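Local coordinates for uncharacterized protein PA2218 (PDB 2HDW) that is of uncharacterised function but adopts an alpha/beta hydrolase fold and, from its family, probably acts as a hydrolase, at residues D349-R353 / I354-R358; D262-Y266 / Y267-R271. All coordinates share one frame; numbering follows the deposited sequence.

Interaction 1: D349-R353 / I354-R358; sequences DRLDR and IPFDR
Ile-354 N donates to Arg-350 O at 2.8 Å (N-H...O angle 154°), and because Arg-353 N donates a hydrogen bond to the same oxygen, two amides grip one carbonyl and draw 350-354 into a tight turn. Just beyond, Phe-356 N bonds to Ile-354 O at 2.9 Å round an inverse gamma turn centred on Pro-355. Proline suits that place: its ring already restricts phi, and it stands at the N-cap, where no amide hydrogen is needed. Ile-354, buried like Phe-356, makes contacts in two directions. With CG1 beside its own backbone N (chi1 -57°), that branch folds back over the turn and CG1 comes within 3.1 Å of Arg-350 O. The other branch serves the aromatic ring: CG2 sits 3.5 Å above the plane of Phe-356, over its centre, a division of labour that beta-branching allows. Leu-351 CD1 approaches the same ring at an oblique slant, 3.6 Å from Phe-356 CD2. The guanidinium of Arg-353 forms a salt bridge with Asp-346. The turn thus joins helix 346-349 to helix 356-366, and its apolar side lies on helix 112-122, where Ile-354 touches Tyr-116 and Phe-356 meets that tyrosine edge-to-face.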
loop_
_atom_site.group_PDB
_atom_site.type_symbol
_atom_site.label_atom_id
_atom_site.label_comp_id
_atom_site.label_asym_id
_atom_site.label_seq_id
_atom_site.Cartn_x
_atom_site.Cartn_y
_atom_site.Cartn_z
ATOM N N ASP A 349 8.342 -6.184 8.038
ATOM C CA ASP A 349 9.517 -6.947 7.627
ATOM C C ASP A 349 9.915 -8.150 8.480
ATOM O O ASP A 349 10.926 -8.787 8.187
ATOM C CB ASP A 349 10.716 -5.996 7.544
ATOM C CG ASP A 349 11.052 -5.366 8.891
ATOM O OD1 ASP A 349 10.220 -5.466 9.815
ATOM O OD2 ASP A 349 12.144 -4.770 9.033
ATOM N N ARG A 350 9.159 -8.464 9.528
ATOM C CA ARG A 350 9.519 -9.603 10.371
ATOM C C ARG A 350 9.023 -10.921 9.783
ATOM O O ARG A 350 7.827 -11.221 9.815
ATOM C CB ARG A 350 8.961 -9.435 11.787
ATOM C CG ARG A 350 9.479 -8.224 12.554
ATOM C CD ARG A 350 11.000 -8.209 12.671
ATOM N NE ARG A 350 11.450 -7.262 13.690
ATOM C CZ ARG A 350 12.623 -6.637 13.667
ATOM N NH1 ARG A 350 13.471 -6.854 12.671
ATOM N NH2 ARG A 350 12.945 -5.790 14.634
ATOM N N LEU A 351 9.956 -11.707 9.253
ATOM C CA LEU A 351 9.632 -12.991 8.639
ATOM C C LEU A 351 8.962 -13.980 9.583
ATOM O O LEU A 351 8.173 -14.822 9.155
ATOM C CB LEU A 351 10.896 -13.618 8.047
ATOM C CG LEU A 351 11.131 -13.369 6.550
ATOM C CD1 LEU A 351 10.082 -14.135 5.763
ATOM C CD2 LEU A 351 11.073 -11.880 6.221
ATOM N N ASP A 352 9.276 -13.875 10.867
ATOM C CA ASP A 352 8.704 -14.761 11.868
ATOM C C ASP A 352 7.363 -14.235 12.375
ATOM O O ASP A 352 6.720 -14.865 13.211
ATOM C CB ASP A 352 9.682 -14.916 13.035
ATOM C CG ASP A 352 10.170 -13.579 13.563
ATOM O OD1 ASP A 352 10.684 -12.768 12.755
ATOM O OD2 ASP A 352 10.044 -13.338 14.785
ATOM N N ARG A 353 6.946 -13.078 11.867
ATOM C CA ARG A 353 5.677 -12.481 12.274
ATOM C C ARG A 353 4.709 -12.420 11.088
ATOM O O ARG A 353 3.491 -12.511 11.261
ATOM C CB ARG A 353 5.908 -11.073 12.840
ATOM C CG ARG A 353 6.841 -11.028 14.052
ATOM C CD ARG A 353 6.282 -11.842 15.207
ATOM N NE ARG A 353 7.220 -11.966 16.322
ATOM C CZ ARG A 353 7.545 -10.982 17.154
ATOM N NH1 ARG A 353 7.009 -9.779 17.011
ATOM N NH2 ARG A 353 8.405 -11.208 18.140
ATOM N N ILE A 354 5.256 -12.259 9.887
ATOM C CA ILE A 354 4.428 -12.216 8.677
ATOM C C ILE A 354 4.108 -13.654 8.277
ATOM O O ILE A 354 5.014 -14.441 7.999
ATOM C CB ILE A 354 5.165 -11.531 7.503
ATOM C CG1 ILE A 354 5.586 -10.112 7.902
ATOM C CG2 ILE A 354 4.253 -11.481 6.283
ATOM C CD1 ILE A 354 6.439 -9.401 6.848
ATOM N N PRO A 355 2.812 -14.020 8.241
ATOM C CA PRO A 355 2.408 -15.384 7.871
ATOM C C PRO A 355 2.435 -15.668 6.368
ATOM O O PRO A 355 1.389 -15.829 5.740
ATOM C CB PRO A 355 1.003 -15.495 8.460
ATOM C CG PRO A 355 0.467 -14.114 8.278
ATOM C CD PRO A 355 1.644 -13.224 8.669
ATOM N N PHE A 356 3.633 -15.745 5.795
ATOM C CA PHE A 356 3.759 -15.997 4.365
ATOM C C PHE A 356 3.227 -17.363 3.950
ATOM O O PHE A 356 2.679 -17.499 2.859
ATOM C CB PHE A 356 5.213 -15.835 3.915
ATOM C CG PHE A 356 5.641 -14.400 3.759
ATOM C CD1 PHE A 356 5.015 -13.572 2.832
ATOM C CD2 PHE A 356 6.683 -13.885 4.523
ATOM C CE1 PHE A 356 5.418 -12.252 2.665
ATOM C CE2 PHE A 356 7.100 -12.563 4.367
ATOM C CZ PHE A 356 6.469 -11.744 3.440
ATOM N N ASP A 357 3.389 -18.377 4.801
ATOM C CA ASP A 357 2.875 -19.706 4.464
ATOM C C ASP A 357 1.374 -19.573 4.202
ATOM O O ASP A 357 0.869 -20.026 3.173
ATOM C CB ASP A 357 3.086 -20.697 5.618
ATOM C CG ASP A 357 4.534 -21.160 5.758
ATOM O OD1 ASP A 357 5.425 -20.599 5.091
ATOM O OD2 ASP A 357 4.775 -22.094 6.557
ATOM N N ARG A 358 0.674 -18.946 5.145
ATOM C CA ARG A 358 -0.768 -18.737 5.049
ATOM C C ARG A 358 -1.164 -17.865 3.874
ATOM O O ARG A 358 -2.193 -18.094 3.249
ATOM C CB ARG A 358 -1.298 -18.099 6.331
ATOM C CG ARG A 358 -2.131 -19.024 7.199
ATOM C CD ARG A 358 -3.628 -18.841 6.972
ATOM N NE ARG A 358 -4.070 -19.246 5.644
ATOM C CZ ARG A 358 -5.336 -19.194 5.229
ATOM N NH1 ARG A 358 -6.283 -18.756 6.047
ATOM N NH2 ARG A 358 -5.655 -19.577 3.995
#

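Interaction 2: D262-Y266 / Y267-R271; sequences DYHDY and YMTPR
The C-terminal end of helix 258-267 runs here into an ST turn, with Thr-269 OG1 bonded to Asp-265 O at 2.6 Å while accepting from Arg-271 N at 3.1 Å. A threonine hydroxyl fits because it can donate and accept at once, taking up a last-turn carbonyl and starting the next bend. Its chi1 of 74° sets OG1 between the backbone N and carbonyl carbon, within reach of both partners. Before it, the helical bonds Tyr-267 N to Tyr-263 O and Met-268 N to His-264 O, the latter 2.7 Å, finish the helix. On the buried side, Tyr-266 presents its edge to the face of Tyr-267 in a T-shaped pair, centroids 4.9 Å apart and planes at 82°. Tyr-263 lies alongside Tyr-267, pointing the same way. Flat aromatic rings suit this buried face, and Tyr-263 can also bond Tyr-204 through its hydroxyl. The extended Arg-271 brings NE to the edge of Tyr-266, and its guanidinium continues to Asp-349. The side chains of His-264 and Met-268 also meet: Met-268 CB makes a CH-pi contact over one face of the His-264 imidazole, 4.0 Å from its centroid, while His-264 ND1 donates to Asp-265 OD1 at 3.2 Å.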
loop_
_atom_site.group_PDB
_atom_site.type_symbol
_atom_site.label_atom_id
_atom_site.label_comp_id
_atom_site.label_asym_id
_atom_site.label_seq_id
_atom_site.Cartn_x
_atom_site.Cartn_y
_atom_site.Cartn_z
ATOM N N ASP A 262 8.015 3.113 16.876
ATOM C CA ASP A 262 8.173 1.956 16.003
ATOM C C ASP A 262 8.322 2.410 14.555
ATOM O O ASP A 262 9.194 1.921 13.835
ATOM C CB ASP A 262 6.960 1.027 16.100
ATOM C CG ASP A 262 6.898 0.272 17.415
ATOM O OD1 ASP A 262 7.888 0.297 18.180
ATOM O OD2 ASP A 262 5.852 -0.358 17.676
ATOM N N TYR A 263 7.459 3.330 14.127
ATOM C CA TYR A 263 7.512 3.836 12.758
ATOM C C TYR A 263 8.871 4.462 12.471
ATOM O O TYR A 263 9.455 4.246 11.410
ATOM C CB TYR A 263 6.420 4.880 12.513
ATOM C CG TYR A 263 5.067 4.313 12.140
ATOM C CD1 TYR A 263 4.949 3.302 11.187
ATOM C CD2 TYR A 263 3.897 4.836 12.688
ATOM C CE1 TYR A 263 3.693 2.828 10.784
ATOM C CE2 TYR A 263 2.636 4.374 12.291
ATOM C CZ TYR A 263 2.544 3.370 11.339
ATOM O OH TYR A 263 1.304 2.924 10.935
ATOM N N HIS A 264 9.364 5.251 13.419
ATOM C CA HIS A 264 10.666 5.886 13.263
ATOM C C HIS A 264 11.759 4.830 13.130
ATOM O O HIS A 264 12.619 4.922 12.258
ATOM C CB HIS A 264 10.985 6.778 14.467
ATOM C CG HIS A 264 12.420 7.196 14.536
ATOM N ND1 HIS A 264 13.426 6.339 14.929
ATOM C CD2 HIS A 264 13.027 8.361 14.211
ATOM C CE1 HIS A 264 14.590 6.957 14.842
ATOM N NE2 HIS A 264 14.376 8.187 14.409
ATOM N N ASP A 265 11.724 3.827 14.000
ATOM C CA ASP A 265 12.739 2.780 13.966
ATOM C C ASP A 265 12.769 2.030 12.647
ATOM O O ASP A 265 13.780 1.437 12.285
ATOM C CB ASP A 265 12.532 1.804 15.119
ATOM C CG ASP A 265 12.822 2.437 16.464
ATOM O OD1 ASP A 265 13.444 3.521 16.488
ATOM O OD2 ASP A 265 12.435 1.854 17.491
ATOM N N TYR A 266 11.658 2.053 11.923
ATOM C CA TYR A 266 11.616 1.376 10.635
ATOM C C TYR A 266 12.003 2.331 9.506
ATOM O O TYR A 266 12.947 2.080 8.749
ATOM C CB TYR A 266 10.214 0.829 10.357
ATOM C CG TYR A 266 10.100 0.207 8.983
ATOM C CD1 TYR A 266 10.656 -1.045 8.713
ATOM C CD2 TYR A 266 9.498 0.899 7.933
ATOM C CE1 TYR A 266 10.619 -1.592 7.429
ATOM C CE2 TYR A 266 9.461 0.367 6.645
ATOM C CZ TYR A 266 10.022 -0.875 6.401
ATOM O OH TYR A 266 9.994 -1.391 5.127
ATOM N N TYR A 267 11.265 3.433 9.412
ATOM C CA TYR A 267 11.464 4.425 8.359
ATOM C C TYR A 267 12.687 5.327 8.470
ATOM O O TYR A 267 13.144 5.870 7.465
ATOM C CB TYR A 267 10.219 5.314 8.248
ATOM C CG TYR A 267 9.000 4.641 7.654
ATOM C CD1 TYR A 267 8.981 4.241 6.316
ATOM C CD2 TYR A 267 7.854 4.421 8.426
ATOM C CE1 TYR A 267 7.847 3.636 5.757
ATOM C CE2 TYR A 267 6.718 3.816 7.879
ATOM C CZ TYR A 267 6.722 3.427 6.545
ATOM O OH TYR A 267 5.605 2.820 6.004
ATOM N N MET A 268 13.227 5.495 9.669
ATOM C CA MET A 268 14.367 6.393 9.818
ATOM C C MET A 268 15.658 5.785 10.364
ATOM O O MET A 268 16.452 6.462 11.016
ATOM C CB MET A 268 13.947 7.610 10.644
ATOM C CG MET A 268 12.956 8.526 9.902
ATOM S SD MET A 268 13.679 9.319 8.455
ATOM C CE MET A 268 14.201 10.905 9.206
ATOM N N THR A 269 15.850 4.498 10.104
ATOM C CA THR A 269 17.068 3.807 10.498
ATOM C C THR A 269 17.363 2.901 9.314
ATOM O O THR A 269 16.544 2.777 8.402
ATOM C CB THR A 269 16.894 2.914 11.747
ATOM O OG1 THR A 269 16.163 1.732 11.394
ATOM C CG2 THR A 269 16.166 3.662 12.855
ATOM N N PRO A 270 18.544 2.276 9.296
ATOM C CA PRO A 270 18.877 1.389 8.182
ATOM C C PRO A 270 17.875 0.242 8.003
ATOM O O PRO A 270 17.822 -0.382 6.940
ATOM C CB PRO A 270 20.276 0.902 8.552
ATOM C CG PRO A 270 20.871 2.124 9.181
ATOM C CD PRO A 270 19.744 2.588 10.096
ATOM N N ARG A 271 17.072 -0.025 9.032
ATOM C CA ARG A 271 16.091 -1.109 8.959
ATOM C C ARG A 271 15.162 -1.000 7.742
ATOM O O ARG A 271 15.007 -1.961 6.985
ATOM C CB ARG A 271 15.252 -1.163 10.242
ATOM C CG ARG A 271 14.210 -2.274 10.247
ATOM C CD ARG A 271 13.361 -2.255 11.510
ATOM N NE ARG A 271 12.269 -3.219 11.435
ATOM C CZ ARG A 271 11.393 -3.443 12.410
ATOM N NH1 ARG A 271 11.477 -2.771 13.549
ATOM N NH2 ARG A 271 10.427 -4.336 12.241
#

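Overall arrangement
Interaction 2 comes first along the chain, at the end of helix 258-267; interaction 1 follows much later, between helix 346-349 and helix 356-366, the last helix of the chain. Their centres lie about 19 Å apart, and each is about 17 Å from the centre of the chain, yet they meet directly: Arg-271 NH2 forms a salt bridge with Asp-349 OD1 at 2.7 Å, and Tyr-266 packs against the same aspartate. Arg-350 NE lies close to Arg-271, and Asp-349 probably offsets their like charges. The carboxylate therefore ties the loop after helix 258-267 to the segment following strand 334-339, an outermost strand of the alpha/beta hydrolase sheet.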